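Local coordinates for protein glycosyl transferase (Staphylococcus aureus, PDB 5TZJ) that is a family 2 glycosyl transferase with an N-terminal alpha/beta domain of Rossmann-like type that binds uridine-diphosphate-N-acetylglucosamine, joined to a helical linker region, at residues A[45-50]-A[59-64]; A[105-110]-A[134-139]; A[115-120]-A[145-150]; A[185-190]-A[229-234]. All coordinates share one frame; numbering follows the deposited sequence.

Contact 1 of 4, residues A[45-50]-A[59-64]; sequences QTLQIV and LKVSQL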
# COMPACT_ATOMS: atom_id res chain seq x y z
N GLN A 45 -23.56 -15.11 7.56
CA GLN A 45 -24.62 -14.76 6.62
C GLN A 45 -24.22 -13.64 5.67
O GLN A 45 -25.10 -12.96 5.12
CB GLN A 45 -25.90 -14.39 7.37
CG GLN A 45 -26.58 -15.56 8.09
CD GLN A 45 -27.12 -16.62 7.13
OE1 GLN A 45 -26.39 -17.54 6.73
NE2 GLN A 45 -28.40 -16.47 6.73
N THR A 46 -22.90 -13.43 5.47
CA THR A 46 -22.45 -12.37 4.57
C THR A 46 -23.18 -12.44 3.23
O THR A 46 -23.71 -11.42 2.76
CB THR A 46 -20.91 -12.43 4.38
OG1 THR A 46 -20.23 -12.06 5.58
CG2 THR A 46 -20.45 -11.45 3.27
N LEU A 47 -23.27 -13.64 2.64
CA LEU A 47 -23.79 -13.74 1.27
C LEU A 47 -25.29 -13.51 1.21
O LEU A 47 -25.79 -12.96 0.21
CB LEU A 47 -23.44 -15.10 0.65
CG LEU A 47 -22.03 -15.25 0.07
CD1 LEU A 47 -21.99 -16.53 -0.80
CD2 LEU A 47 -21.59 -14.07 -0.73
N GLN A 48 -26.02 -13.94 2.24
CA GLN A 48 -27.46 -13.68 2.25
C GLN A 48 -27.74 -12.20 2.41
O GLN A 48 -28.71 -11.70 1.83
CB GLN A 48 -28.13 -14.50 3.35
CG GLN A 48 -28.05 -16.01 3.13
CD GLN A 48 -26.82 -16.68 3.78
OE1 GLN A 48 -25.70 -16.14 3.77
NE2 GLN A 48 -27.03 -17.88 4.33
N ILE A 49 -26.89 -11.46 3.15
CA ILE A 49 -27.06 -10.01 3.18
C ILE A 49 -26.74 -9.39 1.82
O ILE A 49 -27.49 -8.54 1.33
CB ILE A 49 -26.22 -9.38 4.31
CG1 ILE A 49 -26.72 -9.90 5.66
CG2 ILE A 49 -26.36 -7.88 4.28
CD1 ILE A 49 -25.77 -9.65 6.81
N VAL A 50 -25.67 -9.84 1.18
CA VAL A 50 -25.34 -9.32 -0.15
C VAL A 50 -26.49 -9.54 -1.13
O VAL A 50 -26.80 -8.67 -1.95
CB VAL A 50 -24.02 -9.93 -0.66
CG1 VAL A 50 -23.83 -9.62 -2.14
CG2 VAL A 50 -22.79 -9.39 0.15
N LEU A 59 -25.22 -6.41 -9.68
CA LEU A 59 -24.48 -7.18 -8.69
C LEU A 59 -23.88 -8.43 -9.32
O LEU A 59 -24.54 -9.13 -10.08
CB LEU A 59 -25.44 -7.51 -7.55
CG LEU A 59 -24.94 -7.75 -6.14
CD1 LEU A 59 -26.08 -8.01 -5.14
CD2 LEU A 59 -24.07 -8.89 -6.21
N LYS A 60 -22.61 -8.70 -9.01
CA LYS A 60 -21.99 -9.97 -9.33
C LYS A 60 -21.45 -10.57 -8.04
O LYS A 60 -20.63 -9.95 -7.36
CB LYS A 60 -20.84 -9.80 -10.35
CG LYS A 60 -21.26 -9.50 -11.76
CD LYS A 60 -20.00 -9.28 -12.61
CE LYS A 60 -20.36 -9.00 -14.07
NZ LYS A 60 -19.27 -8.27 -14.79
N VAL A 61 -21.90 -11.78 -7.70
CA VAL A 61 -21.49 -12.48 -6.48
C VAL A 61 -20.87 -13.82 -6.85
O VAL A 61 -21.46 -14.59 -7.63
CB VAL A 61 -22.67 -12.73 -5.50
CG1 VAL A 61 -22.22 -13.48 -4.25
CG2 VAL A 61 -23.29 -11.47 -5.10
N SER A 62 -19.74 -14.13 -6.25
CA SER A 62 -19.28 -15.51 -6.27
C SER A 62 -18.55 -15.76 -4.97
O SER A 62 -18.31 -14.83 -4.18
CB SER A 62 -18.40 -15.78 -7.48
OG SER A 62 -17.23 -15.00 -7.40
N GLN A 63 -18.23 -17.03 -4.72
CA GLN A 63 -17.61 -17.40 -3.46
C GLN A 63 -16.55 -18.45 -3.70
O GLN A 63 -16.81 -19.44 -4.41
CB GLN A 63 -18.67 -17.92 -2.47
CG GLN A 63 -18.11 -18.48 -1.16
CD GLN A 63 -19.22 -19.04 -0.28
OE1 GLN A 63 -19.83 -20.07 -0.61
NE2 GLN A 63 -19.49 -18.37 0.84
N LEU A 64 -15.37 -18.25 -3.12
CA LEU A 64 -14.31 -19.23 -3.21
C LEU A 64 -14.61 -20.41 -2.30
O LEU A 64 -15.16 -20.26 -1.20
CB LEU A 64 -12.96 -18.62 -2.82
CG LEU A 64 -12.60 -17.30 -3.51
CD1 LEU A 64 -11.16 -16.88 -3.13
CD2 LEU A 64 -12.76 -17.44 -5.04
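The beta-alpha-beta unit formed by strand 33-39, helix 46-51 and strand 59-63 holds this contact, in which the crossover helix packs on the second strand. The short axes run nearly antiparallel, at 165° and 10.2 Å apart, as expected when a helix leads back before the next parallel strand. Aliphatic, branched residues suit such an interface, since they fill the gap between helix and sheet without polar demands. Leu-47 sends its two methyls to different partners: CD2 lies 3.6 Å from Val-61 CG1, while CD1 reaches the amide end of Gln-63. One turn on, Val-50 CG1 is 3.5 Å from Val-61 CG2 as the two valines slide past each other. Val-61, with CG1 anti to its backbone N (chi1 179°), gives that methyl to Leu-47 and leaves CG2, beside the N, for Val-50. Leu-59 CD1 lies 3.3 Å from Val-50 O, near the C-terminal end of the helix, and 4.1 Å from Val-50 CG1. At the exposed border Gln-63 is extended, and its amide nitrogen is held by a hydrogen bond to Asp-39 of the neighbouring strand; that same nitrogen, NE2, rests 3.5 Å from Leu-47 CD1.

Contact 2 of 4, residues A[105-110]-A[134-139]; sequences AAFIDE and KETAPE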
# COMPACT_ATOMS: atom_id res chain seq x y z
N ALA A 105 -16.17 10.22 -12.07
CA ALA A 105 -16.45 10.11 -13.49
C ALA A 105 -16.27 11.45 -14.18
O ALA A 105 -15.74 11.54 -15.29
CB ALA A 105 -17.86 9.57 -13.73
N ALA A 106 -16.73 12.52 -13.53
CA ALA A 106 -16.59 13.85 -14.11
C ALA A 106 -15.11 14.22 -14.22
O ALA A 106 -14.68 14.74 -15.25
CB ALA A 106 -17.37 14.87 -13.28
N PHE A 107 -14.32 13.88 -13.20
CA PHE A 107 -12.90 14.25 -13.18
C PHE A 107 -12.11 13.46 -14.21
O PHE A 107 -11.26 14.02 -14.93
CB PHE A 107 -12.33 14.02 -11.77
CG PHE A 107 -10.96 14.61 -11.55
CD1 PHE A 107 -9.82 13.89 -11.83
CD2 PHE A 107 -10.82 15.92 -11.08
CE1 PHE A 107 -8.53 14.45 -11.60
CE2 PHE A 107 -9.56 16.47 -10.86
CZ PHE A 107 -8.41 15.72 -11.11
N ILE A 108 -12.37 12.15 -14.31
CA ILE A 108 -11.71 11.31 -15.30
C ILE A 108 -12.06 11.77 -16.71
O ILE A 108 -11.22 11.75 -17.62
CB ILE A 108 -12.10 9.84 -15.06
CG1 ILE A 108 -11.30 9.28 -13.88
CG2 ILE A 108 -11.95 9.00 -16.35
CD1 ILE A 108 -11.95 8.08 -13.20
N ASP A 109 -13.31 12.17 -16.93
CA ASP A 109 -13.71 12.55 -18.28
C ASP A 109 -12.90 13.74 -18.79
O ASP A 109 -12.59 13.81 -19.99
CB ASP A 109 -15.20 12.86 -18.33
CG ASP A 109 -16.05 11.60 -18.33
OD1 ASP A 109 -17.27 11.70 -18.60
OD2 ASP A 109 -15.47 10.50 -18.07
N GLU A 110 -12.52 14.65 -17.90
CA GLU A 110 -11.76 15.83 -18.31
C GLU A 110 -10.26 15.55 -18.39
O GLU A 110 -9.59 16.06 -19.30
CB GLU A 110 -12.04 17.01 -17.37
CG GLU A 110 -12.27 16.62 -15.91
CD GLU A 110 -12.79 17.76 -15.02
OE1 GLU A 110 -12.60 18.96 -15.38
OE2 GLU A 110 -13.39 17.44 -13.95
N LYS A 134 -3.92 17.07 0.34
CA LYS A 134 -4.19 18.46 0.72
C LYS A 134 -4.75 19.28 -0.43
O LYS A 134 -5.24 20.38 -0.20
CB LYS A 134 -2.92 19.13 1.24
CG LYS A 134 -2.36 18.54 2.54
CD LYS A 134 -3.32 18.72 3.71
CE LYS A 134 -3.39 17.48 4.60
NZ LYS A 134 -2.05 17.04 5.12
N GLU A 135 -4.72 18.76 -1.65
CA GLU A 135 -5.11 19.51 -2.83
C GLU A 135 -5.59 18.54 -3.90
O GLU A 135 -5.12 17.40 -3.97
CB GLU A 135 -3.92 20.34 -3.35
CG GLU A 135 -4.31 21.63 -4.07
CD GLU A 135 -3.10 22.52 -4.35
OE1 GLU A 135 -3.30 23.64 -4.88
OE2 GLU A 135 -1.96 22.10 -4.03
N THR A 136 -6.55 18.97 -4.70
CA THR A 136 -6.89 18.22 -5.89
C THR A 136 -5.87 18.52 -6.97
O THR A 136 -5.46 19.67 -7.15
CB THR A 136 -8.29 18.58 -6.37
OG1 THR A 136 -9.26 18.19 -5.39
CG2 THR A 136 -8.59 17.90 -7.69
N ALA A 137 -5.42 17.48 -7.67
CA ALA A 137 -4.39 17.68 -8.67
C ALA A 137 -4.62 16.80 -9.88
O ALA A 137 -4.70 15.57 -9.76
CB ALA A 137 -3.01 17.39 -8.07
N PRO A 138 -4.73 17.37 -11.08
CA PRO A 138 -4.97 16.55 -12.27
C PRO A 138 -3.80 15.65 -12.64
O PRO A 138 -4.00 14.60 -13.25
CB PRO A 138 -5.24 17.58 -13.38
CG PRO A 138 -5.46 18.88 -12.65
CD PRO A 138 -4.68 18.81 -11.40
N GLU A 139 -2.58 16.04 -12.29
CA GLU A 139 -1.41 15.28 -12.70
C GLU A 139 -0.40 15.35 -11.58
O GLU A 139 -0.04 16.45 -11.16
CB GLU A 139 -0.81 15.84 -14.00
CG GLU A 139 0.39 15.04 -14.49
CD GLU A 139 0.38 14.86 -15.99
OE1 GLU A 139 0.82 15.78 -16.71
OE2 GLU A 139 -0.09 13.80 -16.46
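The ring of Phe-107 meets the loop 134-139 with its outer end. At its edge, close to the ring plane, stand the backbone atoms Ala-137 O and Pro-138 CA, with Phe-107 CZ 3.7 Å from Pro-138 CA and 4.0 Å from Ala-137 O. Thr-136 approaches obliquely, its methyl CG2 lying 3.6 Å from Phe-107 CE2, and the two side chains come from opposite directions. With CG anti to the backbone N (chi1 -169°), the phenylalanine extends from its helix far enough to span the 8.3 Å between Phe-107 CA and Pro-138 CA. Phenylalanine suits this place because it is long and apolar, and its thin rim can sit against the backbone of 137-138. Threonine suits the other side through its two unlike branches: the methyl touches the ring at CE2, while OG1 hydrogen-bonds to Ser-196 N and Asp-197 OD1. Pro-138 adds an apolar surface where the backbone changes direction, its CB 4.3 Å from Phe-107 CZ. Helix 100-111 thus reaches the loop that leads from strand 115-122 to strand 139-140. Phe-107 also packs on Leu-116 of strand 115-122, on Ser-193 and Leu-195 of strand 192-195, and against the ring of His-111 in its own helix.

Contact 3 of 4, residues A[115-120]-A[145-150]; sequences VLLIKM and SRIIYT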
# COMPACT_ATOMS: atom_id res chain seq x y z
N VAL A 115 -4.83 6.41 -12.95
CA VAL A 115 -4.97 6.09 -11.54
C VAL A 115 -5.51 7.34 -10.88
O VAL A 115 -4.93 8.43 -11.04
CB VAL A 115 -3.62 5.65 -10.92
CG1 VAL A 115 -3.69 5.51 -9.41
CG2 VAL A 115 -3.14 4.37 -11.58
N LEU A 116 -6.62 7.22 -10.15
CA LEU A 116 -7.20 8.38 -9.47
C LEU A 116 -7.20 8.10 -7.97
O LEU A 116 -7.91 7.21 -7.51
CB LEU A 116 -8.61 8.69 -9.97
CG LEU A 116 -9.40 9.84 -9.32
CD1 LEU A 116 -8.68 11.24 -9.34
CD2 LEU A 116 -10.75 9.98 -9.98
N LEU A 117 -6.41 8.86 -7.23
CA LEU A 117 -6.45 8.81 -5.78
C LEU A 117 -7.66 9.61 -5.34
O LEU A 117 -7.92 10.68 -5.88
CB LEU A 117 -5.17 9.40 -5.17
CG LEU A 117 -3.94 8.49 -5.18
CD1 LEU A 117 -3.29 8.40 -6.55
CD2 LEU A 117 -2.91 8.87 -4.11
N ILE A 118 -8.38 9.10 -4.33
CA ILE A 118 -9.54 9.81 -3.80
C ILE A 118 -9.37 9.98 -2.30
O ILE A 118 -8.91 9.06 -1.61
CB ILE A 118 -10.85 9.09 -4.14
CG1 ILE A 118 -10.81 7.63 -3.64
CG2 ILE A 118 -11.14 9.20 -5.64
CD1 ILE A 118 -12.16 6.93 -3.86
N LYS A 119 -9.69 11.17 -1.81
CA LYS A 119 -9.35 11.53 -0.44
C LYS A 119 -10.05 10.59 0.54
O LYS A 119 -11.24 10.30 0.40
CB LYS A 119 -9.74 12.99 -0.16
CG LYS A 119 -9.46 13.39 1.28
CD LYS A 119 -10.04 14.74 1.62
CE LYS A 119 -9.40 15.84 0.84
NZ LYS A 119 -10.06 17.16 1.15
N MET A 120 -9.31 10.14 1.55
CA MET A 120 -9.88 9.24 2.54
C MET A 120 -10.14 9.96 3.86
O MET A 120 -9.57 11.01 4.15
CB MET A 120 -8.96 8.04 2.76
CG MET A 120 -8.29 7.50 1.50
SD MET A 120 -6.94 6.36 1.92
CE MET A 120 -7.89 5.17 2.89
N SER A 145 5.27 14.32 -5.57
CA SER A 145 4.13 14.26 -4.68
C SER A 145 4.42 13.16 -3.66
O SER A 145 5.41 12.44 -3.77
CB SER A 145 2.84 13.95 -5.45
OG SER A 145 2.85 12.55 -5.82
N ARG A 146 3.53 13.02 -2.68
CA ARG A 146 3.67 11.98 -1.68
C ARG A 146 2.81 10.75 -1.99
O ARG A 146 2.43 10.04 -1.07
CB ARG A 146 3.30 12.51 -0.29
CG ARG A 146 3.80 13.90 0.03
CD ARG A 146 4.97 13.82 1.00
NE ARG A 146 4.61 13.03 2.17
CZ ARG A 146 5.50 12.53 3.01
NH1 ARG A 146 6.78 12.78 2.81
NH2 ARG A 146 5.11 11.79 4.04
N ILE A 147 2.49 10.48 -3.26
CA ILE A 147 1.61 9.33 -3.52
C ILE A 147 2.26 8.03 -3.06
O ILE A 147 1.57 7.07 -2.74
CB ILE A 147 1.21 9.23 -4.99
CG1 ILE A 147 2.47 9.16 -5.88
CG2 ILE A 147 0.28 10.39 -5.36
CD1 ILE A 147 2.15 8.76 -7.33
N ILE A 148 3.59 7.98 -3.00
CA ILE A 148 4.22 6.74 -2.59
C ILE A 148 3.94 6.41 -1.13
O ILE A 148 4.10 5.26 -0.71
CB ILE A 148 5.73 6.83 -2.89
CG1 ILE A 148 6.34 5.44 -2.93
CG2 ILE A 148 6.45 7.66 -1.83
CD1 ILE A 148 7.75 5.40 -3.55
N TYR A 149 3.53 7.39 -0.32
CA TYR A 149 3.12 7.15 1.05
C TYR A 149 1.72 6.55 1.18
O TYR A 149 1.31 6.28 2.32
CB TYR A 149 3.25 8.43 1.87
CG TYR A 149 4.73 8.72 2.08
CD1 TYR A 149 5.48 9.35 1.10
CD2 TYR A 149 5.39 8.27 3.22
CE1 TYR A 149 6.86 9.58 1.27
CE2 TYR A 149 6.79 8.51 3.41
CZ TYR A 149 7.51 9.13 2.41
OH TYR A 149 8.88 9.33 2.55
N THR A 150 1.01 6.28 0.06
CA THR A 150 -0.26 5.57 0.11
C THR A 150 -0.31 4.50 -0.99
O THR A 150 -0.43 4.82 -2.17
CB THR A 150 -1.48 6.52 0.05
OG1 THR A 150 -2.68 5.74 0.09
CG2 THR A 150 -1.49 7.40 -1.19
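Leu-117, on strand 115-122 in the mixed sheet of the GT-A (Rossmann-like) fold expected of family 2 glycosyl transferases, touches the 3-10 turn at 147-149 and the residue after it with a single methyl. Its CD2 lies 3.6 Å from Thr-150 CG2, the two side chains meeting tip to tip, and 3.7 Å from Ile-147 CG2, where they cross at about a right angle. Leucine suits the strand because its length carries one methyl off the sheet to a point between those two methyls. Thr-150 turns its methyl between the backbone N and the carbonyl carbon, leaving OG1 anti to the N (chi1 179°). All three touching residues are buried, so OG1 needs a partner, which it finds in Lys-155 NZ through a hydrogen bond, while CG2 suits the apolar side.

The next shell fixes the turn itself. Thr-150 N bonds to Ile-147 O, and Tyr-149 N bonds to Arg-146 O, while Ser-145 OG accepts a weak bond from Ile-147 N. Tyr-186 of helix 177-188 packs on both Leu-117 and Ile-147, and Ile-192 of strand 192-195 does the same. The pocket is close by: Met-120, further along the strand, touches the bound uridine-diphosphate-N-acetylglucosamine. The guanidinium of Arg-146 lies against Tyr-149, with NH2 3.5 Å above the centre of the ring.

Contact 4 of 4, residues A[185-190]-A[229-234]; sequences AYLNAN and AVEILN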
# COMPACT_ATOMS: atom_id res chain seq x y z
N ALA A 185 0.93 -0.29 -10.53
CA ALA A 185 -0.02 0.58 -11.23
C ALA A 185 0.55 1.98 -11.36
O ALA A 185 0.41 2.63 -12.40
CB ALA A 185 -1.36 0.63 -10.48
N TYR A 186 1.23 2.47 -10.31
CA TYR A 186 1.88 3.78 -10.42
C TYR A 186 2.93 3.78 -11.52
O TYR A 186 2.99 4.71 -12.34
CB TYR A 186 2.53 4.16 -9.09
CG TYR A 186 1.63 4.62 -7.95
CD1 TYR A 186 0.38 5.14 -8.17
CD2 TYR A 186 2.10 4.57 -6.63
CE1 TYR A 186 -0.41 5.59 -7.08
CE2 TYR A 186 1.35 5.04 -5.55
CZ TYR A 186 0.09 5.55 -5.78
OH TYR A 186 -0.65 5.97 -4.69
N LEU A 187 3.79 2.76 -11.53
CA LEU A 187 4.90 2.72 -12.48
C LEU A 187 4.43 2.66 -13.95
O LEU A 187 5.14 3.12 -14.85
CB LEU A 187 5.81 1.54 -12.14
CG LEU A 187 6.74 1.67 -10.91
CD1 LEU A 187 7.34 0.32 -10.50
CD2 LEU A 187 7.88 2.73 -11.10
N ASN A 188 3.27 2.08 -14.22
CA ASN A 188 2.79 1.90 -15.59
C ASN A 188 1.84 2.99 -16.07
O ASN A 188 1.55 3.04 -17.27
CB ASN A 188 2.09 0.54 -15.73
CG ASN A 188 3.07 -0.60 -15.79
OD1 ASN A 188 3.71 -0.83 -16.82
ND2 ASN A 188 3.23 -1.30 -14.67
N ALA A 189 1.34 3.84 -15.19
CA ALA A 189 0.27 4.73 -15.59
C ALA A 189 0.85 5.91 -16.35
O ALA A 189 1.95 6.36 -16.06
CB ALA A 189 -0.51 5.24 -14.37
N ASN A 190 0.11 6.39 -17.33
CA ASN A 190 0.54 7.61 -18.00
C ASN A 190 0.19 8.84 -17.19
O ASN A 190 0.89 9.85 -17.27
CB ASN A 190 -0.08 7.70 -19.39
CG ASN A 190 0.45 6.63 -20.32
OD1 ASN A 190 1.64 6.29 -20.27
ND2 ASN A 190 -0.43 6.08 -21.16
N ALA A 229 11.36 -3.57 -5.19
CA ALA A 229 12.63 -3.03 -5.64
C ALA A 229 12.95 -3.53 -7.04
O ALA A 229 13.42 -2.76 -7.88
CB ALA A 229 13.75 -3.41 -4.63
N VAL A 230 12.70 -4.82 -7.32
CA VAL A 230 12.92 -5.33 -8.67
C VAL A 230 12.01 -4.61 -9.67
O VAL A 230 12.45 -4.17 -10.74
CB VAL A 230 12.69 -6.86 -8.69
CG1 VAL A 230 12.67 -7.38 -10.14
CG2 VAL A 230 13.81 -7.51 -7.85
N GLU A 231 10.74 -4.45 -9.31
CA GLU A 231 9.78 -3.79 -10.20
C GLU A 231 10.25 -2.39 -10.58
O GLU A 231 10.26 -2.03 -11.77
CB GLU A 231 8.40 -3.74 -9.54
CG GLU A 231 7.32 -3.42 -10.50
CD GLU A 231 7.07 -4.61 -11.48
OE1 GLU A 231 6.80 -4.35 -12.63
OE2 GLU A 231 7.17 -5.80 -11.08
N ILE A 232 10.64 -1.58 -9.59
CA ILE A 232 11.07 -0.21 -9.87
C ILE A 232 12.28 -0.21 -10.80
O ILE A 232 12.31 0.50 -11.81
CB ILE A 232 11.38 0.55 -8.56
CG1 ILE A 232 10.09 0.82 -7.76
CG2 ILE A 232 12.20 1.87 -8.83
CD1 ILE A 232 10.32 1.07 -6.25
N LEU A 233 13.28 -1.00 -10.47
CA LEU A 233 14.53 -0.98 -11.23
C LEU A 233 14.34 -1.54 -12.63
O LEU A 233 15.15 -1.24 -13.53
CB LEU A 233 15.60 -1.74 -10.43
CG LEU A 233 16.08 -0.88 -9.25
CD1 LEU A 233 16.97 -1.69 -8.35
CD2 LEU A 233 16.88 0.29 -9.79
N ASN A 234 13.25 -2.26 -12.87
CA ASN A 234 12.96 -2.72 -14.21
C ASN A 234 11.94 -1.87 -14.92
O ASN A 234 11.62 -2.18 -16.06
CB ASN A 234 12.47 -4.17 -14.20
CG ASN A 234 13.59 -5.14 -14.15
OD1 ASN A 234 14.25 -5.42 -15.17
ND2 ASN A 234 13.86 -5.66 -12.96
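The last turns of helix 177-188 and helix 218-233 approach each other with Leu-187 CA and Ile-232 CA 7.3 Å apart, both near the C-terminal ends of their helices. Leu-187 carries the contact with one methyl. Its CD1 lies 3.7 Å from Glu-231 CG. The same methyl is 3.9 Å from Ile-232 CG1, so its site is made of two consecutive residues of the other helix. Because Leu-187 places CG anti to its carbonyl carbon (chi1 -75°), the branched end projects toward that helix, and leucine suits the spot by its length. Glu-231 contributes only the aliphatic part of its chain: with CG anti to the backbone N (chi1 -165°), it lays CG against the leucine, which it crosses obliquely, and the bend at chi2 then redirects the carboxylate. Asn-234 ND2 gives a hydrogen bond of 3.0 Å to Val-230 O, one turn back, a carbonyl that also accepts from Asn-234 N. The beta-branched Ile-232 fills the buried place between Leu-187 and Ile-245 of helix 239-256, whereas on the other side Ala-185 touches Leu-161 and Leu-162 of helix 159-164. The contact therefore joins helix 177-188 to the first helix of the linker family region.

In the fold
Along the chain, contact 1 closes before the others open, contacts 2 and 3 interleave their segments, and contact 4 follows. Contact 1 stands apart, its centre 30 to 34 Å from the rest, although it shares the large mixed sheet with contact 3. Contacts 2 and 3, with centres 12 Å apart, are joined where Ile-108 packs on Leu-116, helix 100-111 leading directly into strand 115-122. Contacts 3 and 4, 16 Å apart, meet through Tyr-186, whose hydroxyl probably hydrogen-bonds to Thr-150 O and Ile-147 O. Packing thus continues from the family 2 sheet through helix 177-188 to the linker helices.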